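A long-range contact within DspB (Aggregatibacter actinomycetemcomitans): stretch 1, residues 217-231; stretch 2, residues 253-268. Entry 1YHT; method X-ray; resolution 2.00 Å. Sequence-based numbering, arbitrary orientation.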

# COMPACT_ATOMS: atom_id res chain seq x y z
N ASN A 217 -0.97 0.52 10.05
CA ASN A 217 -1.18 0.56 11.53
C ASN A 217 -1.90 1.78 12.11
O ASN A 217 -2.15 1.81 13.29
CB ASN A 217 0.13 0.38 12.29
CG ASN A 217 1.07 1.52 12.08
OD1 ASN A 217 1.67 1.65 11.02
ND2 ASN A 217 1.20 2.39 13.09
N ASP A 218 -2.21 2.77 11.29
CA ASP A 218 -2.55 4.10 11.77
C ASP A 218 -3.75 4.11 12.75
O ASP A 218 -3.76 4.91 13.69
CB ASP A 218 -2.89 5.05 10.63
CG ASP A 218 -1.82 5.15 9.58
OD1 ASP A 218 -1.56 6.27 9.13
OD2 ASP A 218 -1.29 4.09 9.17
N GLY A 219 -4.73 3.25 12.49
CA GLY A 219 -5.96 3.22 13.27
C GLY A 219 -5.93 2.33 14.46
O GLY A 219 -6.94 2.15 15.10
N LEU A 220 -4.75 1.79 14.78
CA LEU A 220 -4.59 0.86 15.89
C LEU A 220 -4.19 1.66 17.10
O LEU A 220 -3.03 2.08 17.23
CB LEU A 220 -3.55 -0.22 15.55
CG LEU A 220 -3.91 -1.12 14.36
CD1 LEU A 220 -2.83 -2.12 14.02
CD2 LEU A 220 -5.21 -1.85 14.60
N ILE A 221 -5.19 1.90 17.97
CA ILE A 221 -4.97 2.67 19.18
C ILE A 221 -5.27 1.83 20.40
O ILE A 221 -5.96 0.84 20.31
CB ILE A 221 -5.77 3.98 19.18
CG1 ILE A 221 -7.29 3.71 19.25
CG2 ILE A 221 -5.40 4.84 17.93
CD1 ILE A 221 -8.08 4.97 19.45
N LYS A 222 -4.70 2.20 21.54
CA LYS A 222 -4.87 1.43 22.79
C LYS A 222 -6.32 1.28 23.24
O LYS A 222 -6.68 0.24 23.75
CB LYS A 222 -4.09 2.10 23.91
CG LYS A 222 -2.60 1.95 23.79
CD LYS A 222 -1.89 2.65 24.98
CE LYS A 222 -0.52 3.15 24.60
NZ LYS A 222 0.04 4.03 25.71
N ASN A 223 -7.13 2.32 23.03
CA ASN A 223 -8.53 2.33 23.44
C ASN A 223 -9.40 1.30 22.79
O ASN A 223 -10.38 0.88 23.40
CB ASN A 223 -9.21 3.68 23.13
CG ASN A 223 -8.90 4.72 24.14
OD1 ASN A 223 -8.29 4.43 25.18
ND2 ASN A 223 -9.29 5.96 23.85
N THR A 224 -9.05 0.90 21.57
CA THR A 224 -9.95 0.10 20.71
C THR A 224 -9.31 -1.10 19.99
O THR A 224 -10.01 -1.91 19.43
CB THR A 224 -10.58 1.00 19.63
OG1 THR A 224 -9.57 1.58 18.80
CG2 THR A 224 -11.46 2.12 20.23
N PHE A 225 -7.98 -1.20 19.94
CA PHE A 225 -7.38 -2.20 19.05
C PHE A 225 -7.74 -3.64 19.37
O PHE A 225 -7.71 -4.46 18.50
CB PHE A 225 -5.86 -2.04 18.91
CG PHE A 225 -5.07 -2.69 19.98
CD1 PHE A 225 -4.21 -3.75 19.68
CD2 PHE A 225 -5.14 -2.23 21.30
CE1 PHE A 225 -3.42 -4.35 20.69
CE2 PHE A 225 -4.36 -2.82 22.31
CZ PHE A 225 -3.50 -3.88 22.00
N GLU A 226 -8.08 -3.93 20.62
CA GLU A 226 -8.46 -5.25 21.00
C GLU A 226 -9.80 -5.66 20.40
O GLU A 226 -10.11 -6.83 20.47
CB GLU A 226 -8.48 -5.37 22.53
CG GLU A 226 -7.14 -5.00 23.19
CD GLU A 226 -7.22 -4.87 24.70
OE1 GLU A 226 -7.75 -3.85 25.22
OE2 GLU A 226 -6.76 -5.82 25.35
N GLN A 227 -10.54 -4.73 19.79
CA GLN A 227 -11.80 -5.05 19.07
C GLN A 227 -11.58 -5.47 17.60
O GLN A 227 -12.48 -5.92 16.93
CB GLN A 227 -12.71 -3.81 19.06
CG GLN A 227 -13.13 -3.34 20.45
CD GLN A 227 -13.69 -1.92 20.46
OE1 GLN A 227 -14.49 -1.57 19.62
NE2 GLN A 227 -13.23 -1.10 21.40
N ILE A 228 -10.36 -5.31 17.11
CA ILE A 228 -10.00 -5.60 15.72
C ILE A 228 -9.88 -7.09 15.56
O ILE A 228 -9.39 -7.76 16.48
CB ILE A 228 -8.61 -4.88 15.38
CG1 ILE A 228 -8.88 -3.45 15.00
CG2 ILE A 228 -7.84 -5.57 14.29
CD1 ILE A 228 -9.35 -3.28 13.54
N ASN A 229 -10.35 -7.60 14.43
CA ASN A 229 -10.16 -8.99 14.02
C ASN A 229 -8.69 -9.34 14.21
O ASN A 229 -7.84 -8.74 13.57
CB ASN A 229 -10.54 -9.15 12.51
CG ASN A 229 -10.40 -10.58 11.97
OD1 ASN A 229 -9.83 -11.45 12.60
ND2 ASN A 229 -10.92 -10.82 10.75
N PRO A 230 -8.39 -10.30 15.09
CA PRO A 230 -6.97 -10.52 15.33
C PRO A 230 -6.26 -11.19 14.18
O PRO A 230 -5.06 -11.33 14.27
CB PRO A 230 -6.95 -11.43 16.56
CG PRO A 230 -8.28 -12.17 16.54
CD PRO A 230 -9.25 -11.22 15.85
N ASN A 231 -6.99 -11.64 13.15
CA ASN A 231 -6.36 -12.18 11.96
C ASN A 231 -5.89 -11.10 10.94
O ASN A 231 -5.19 -11.42 9.97
CB ASN A 231 -7.28 -13.17 11.24
CG ASN A 231 -7.47 -14.49 12.01
OD1 ASN A 231 -8.53 -15.13 11.90
ND2 ASN A 231 -6.46 -14.89 12.77
N ARG A 253 2.05 8.78 20.03
CA ARG A 253 2.82 7.72 20.68
C ARG A 253 2.20 7.23 21.99
O ARG A 253 2.41 6.09 22.41
CB ARG A 253 4.25 8.20 20.92
CG ARG A 253 5.06 8.25 19.67
CD ARG A 253 6.39 8.97 19.85
NE ARG A 253 7.11 8.87 18.58
CZ ARG A 253 7.99 7.92 18.27
NH1 ARG A 253 8.37 7.02 19.15
NH2 ARG A 253 8.52 7.92 17.05
N ASP A 254 1.44 8.11 22.63
CA ASP A 254 0.73 7.76 23.85
C ASP A 254 -0.58 7.07 23.54
O ASP A 254 -1.07 6.29 24.32
CB ASP A 254 0.44 9.03 24.65
CG ASP A 254 -0.09 8.71 26.03
OD1 ASP A 254 0.59 7.94 26.76
OD2 ASP A 254 -1.20 9.20 26.34
N MET A 255 -1.16 7.38 22.40
CA MET A 255 -2.47 6.86 22.07
C MET A 255 -2.38 5.58 21.24
O MET A 255 -3.14 4.67 21.41
CB MET A 255 -3.19 7.88 21.23
CG MET A 255 -4.05 8.85 21.97
SD MET A 255 -4.74 10.04 20.77
CE MET A 255 -5.34 9.03 19.39
N ARG A 256 -1.48 5.57 20.27
CA ARG A 256 -1.39 4.45 19.34
C ARG A 256 -0.71 3.24 19.97
O ARG A 256 0.06 3.36 20.92
CB ARG A 256 -0.63 4.87 18.10
CG ARG A 256 -1.38 5.89 17.29
CD ARG A 256 -0.71 6.17 15.99
NE ARG A 256 -1.45 7.15 15.21
CZ ARG A 256 -1.16 7.49 13.96
NH1 ARG A 256 -0.14 6.93 13.32
NH2 ARG A 256 -1.88 8.41 13.34
N VAL A 257 -0.97 2.07 19.39
CA VAL A 257 -0.27 0.86 19.80
C VAL A 257 1.14 0.78 19.12
O VAL A 257 1.32 1.09 17.96
CB VAL A 257 -1.16 -0.42 19.52
CG1 VAL A 257 -1.26 -0.68 18.06
CG2 VAL A 257 -0.57 -1.64 20.16
N SER A 258 2.14 0.37 19.88
CA SER A 258 3.49 0.12 19.34
C SER A 258 3.54 -1.24 18.63
O SER A 258 2.66 -2.09 18.83
CB SER A 258 4.50 0.11 20.48
OG SER A 258 4.37 -1.09 21.22
N LEU A 259 4.57 -1.44 17.83
CA LEU A 259 4.75 -2.69 17.16
C LEU A 259 4.90 -3.81 18.22
O LEU A 259 4.24 -4.83 18.10
CB LEU A 259 5.91 -2.61 16.15
CG LEU A 259 6.22 -3.90 15.40
CD1 LEU A 259 6.75 -3.66 13.98
CD2 LEU A 259 7.17 -4.74 16.20
N PRO A 260 5.74 -3.61 19.27
CA PRO A 260 5.82 -4.68 20.25
C PRO A 260 4.49 -4.99 20.93
O PRO A 260 4.22 -6.13 21.22
CB PRO A 260 6.85 -4.16 21.26
CG PRO A 260 7.73 -3.20 20.41
CD PRO A 260 6.69 -2.52 19.57
N GLU A 261 3.69 -3.97 21.19
CA GLU A 261 2.38 -4.17 21.79
C GLU A 261 1.48 -5.05 20.93
O GLU A 261 0.76 -5.91 21.45
CB GLU A 261 1.73 -2.85 22.12
CG GLU A 261 2.28 -2.28 23.41
CD GLU A 261 2.07 -0.80 23.56
OE1 GLU A 261 1.63 -0.09 22.63
OE2 GLU A 261 2.35 -0.31 24.67
N LEU A 262 1.57 -4.88 19.62
CA LEU A 262 0.84 -5.70 18.67
C LEU A 262 1.34 -7.13 18.69
O LEU A 262 0.54 -8.06 18.70
CB LEU A 262 0.96 -5.11 17.26
CG LEU A 262 0.16 -3.80 17.03
CD1 LEU A 262 0.47 -3.20 15.66
CD2 LEU A 262 -1.31 -4.00 17.17
N LEU A 263 2.66 -7.29 18.72
CA LEU A 263 3.28 -8.63 18.76
C LEU A 263 2.87 -9.38 20.02
O LEU A 263 2.55 -10.57 19.98
CB LEU A 263 4.80 -8.50 18.73
CG LEU A 263 5.42 -7.93 17.46
CD1 LEU A 263 6.91 -7.88 17.58
CD2 LEU A 263 5.01 -8.71 16.23
N ALA A 264 2.84 -8.64 21.13
CA ALA A 264 2.44 -9.22 22.42
C ALA A 264 1.00 -9.73 22.40
O ALA A 264 0.73 -10.74 23.03
CB ALA A 264 2.60 -8.24 23.50
N LYS A 265 0.11 -9.04 21.66
CA LYS A 265 -1.24 -9.50 21.46
C LYS A 265 -1.40 -10.58 20.40
O LYS A 265 -2.48 -11.06 20.20
CB LYS A 265 -2.19 -8.34 21.17
CG LYS A 265 -2.78 -7.68 22.43
CD LYS A 265 -3.90 -8.54 23.08
CE LYS A 265 -5.28 -8.09 22.55
NZ LYS A 265 -6.41 -9.04 22.70
N GLY A 266 -0.36 -11.00 19.72
CA GLY A 266 -0.51 -12.08 18.75
C GLY A 266 -0.69 -11.68 17.29
O GLY A 266 -0.89 -12.55 16.44
N PHE A 267 -0.60 -10.40 16.97
CA PHE A 267 -0.79 -9.96 15.60
C PHE A 267 0.36 -10.36 14.72
O PHE A 267 1.52 -10.27 15.12
CB PHE A 267 -0.99 -8.44 15.51
CG PHE A 267 -2.38 -8.00 15.87
CD1 PHE A 267 -3.36 -7.88 14.91
CD2 PHE A 267 -2.71 -7.73 17.19
CE1 PHE A 267 -4.65 -7.49 15.26
CE2 PHE A 267 -4.00 -7.34 17.56
CZ PHE A 267 -4.97 -7.20 16.61
N THR A 268 0.01 -10.72 13.48
CA THR A 268 0.97 -10.72 12.39
C THR A 268 1.31 -9.28 12.05
O THR A 268 0.44 -8.48 11.76
CB THR A 268 0.37 -11.43 11.19
OG1 THR A 268 0.08 -12.77 11.58
CG2 THR A 268 1.30 -11.43 10.01
O HOH W 1 -0.28 1.89 15.71
O HOH W 2 2.72 4.83 24.66
O HOH W 3 -5.82 4.96 22.63
O HOH W 4 -2.81 -10.94 12.76

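Two backbone hydrogen bonds fasten the stretches around Ile221 and Arg256, whose CA atoms lie 4.0 Å apart in a single beta bridge. Val257 N donates to Leu220 O (3.0 Å) and Lys222 N donates to Met255 O (2.9 Å); both are almost linear, with N-H...acceptor angles of 175°. A third bond comes from a side chain: Lys222 extends so that NZ reaches Asp254 O at 2.9 Å, donating to a carbonyl near the end of the helix that closes at Met255. The carboxylate of the same residue adds only charge attraction, Lys222 NZ to Asp254 OD1 being 4.1 Å. Water 2 extends this anchor, accepting from Lys222 NZ (3.0 Å) and donating to Arg253 O (2.6 Å). Water 3 accepts from Asn223 N (3.0 Å) and donates to Met255 O (3.0 Å), so this carbonyl serves the bridge and the solvent together. Near Leu220, water 1 accepts from Asn217 ND2 at 3.1 Å and lies 2.9 Å from Val257 O, linking the type I turn of Asn217 to Leu220 with the other backbone.

The guanidinium of Arg256 lies with one face under Asp218 O, which is 3.6 Å from Arg256 NE; Asp218 OD1, 4.5 Å from Arg256 NH1, sits well out of the guanidinium plane, so charge alone acts between them. Glu226 OE2 and Lys265 NZ are likewise beyond salt-bridge range at 4.2 Å, although the aliphatic parts of these chains touch, Glu226 CG to Lys265 CE at 3.7 Å.

Beside the bridge the packing is apolar. Leu220 CB meets Val257 CG1 at 3.4 Å, and Leu220 CD1 meets Leu262 CD1 at 3.8 Å. Phe225 points toward stretch 2 and takes Val257 CG2 over one ring face, 4.2 Å from the ring centroid and 17° off the normal, a CH-pi contact. Its CD1 also approaches Leu262 CD2 (3.8 Å) and Phe267 CE2 (4.2 Å), while its CE1 touches Lys265 CG (3.8 Å).

The helix from Leu259 to Ala264 presents Leu262 to this cluster. Ser258 caps its start, OG accepting from Glu261 N at 3.0 Å, and Ser258 N donates in return to Glu261 OE1 at 2.8 Å. A Schellman motif at Gly266 follows the helix and leads into Phe267, whose ring meets Ile228 CG2 at its edge (3.8 Å from Phe267 CE1). Pro230 CA approaches the same CE1 of Phe267 at 3.8 Å. Beyond it, water 4 joins Pro230 O (2.7 Å) to Thr268 N (2.9 Å).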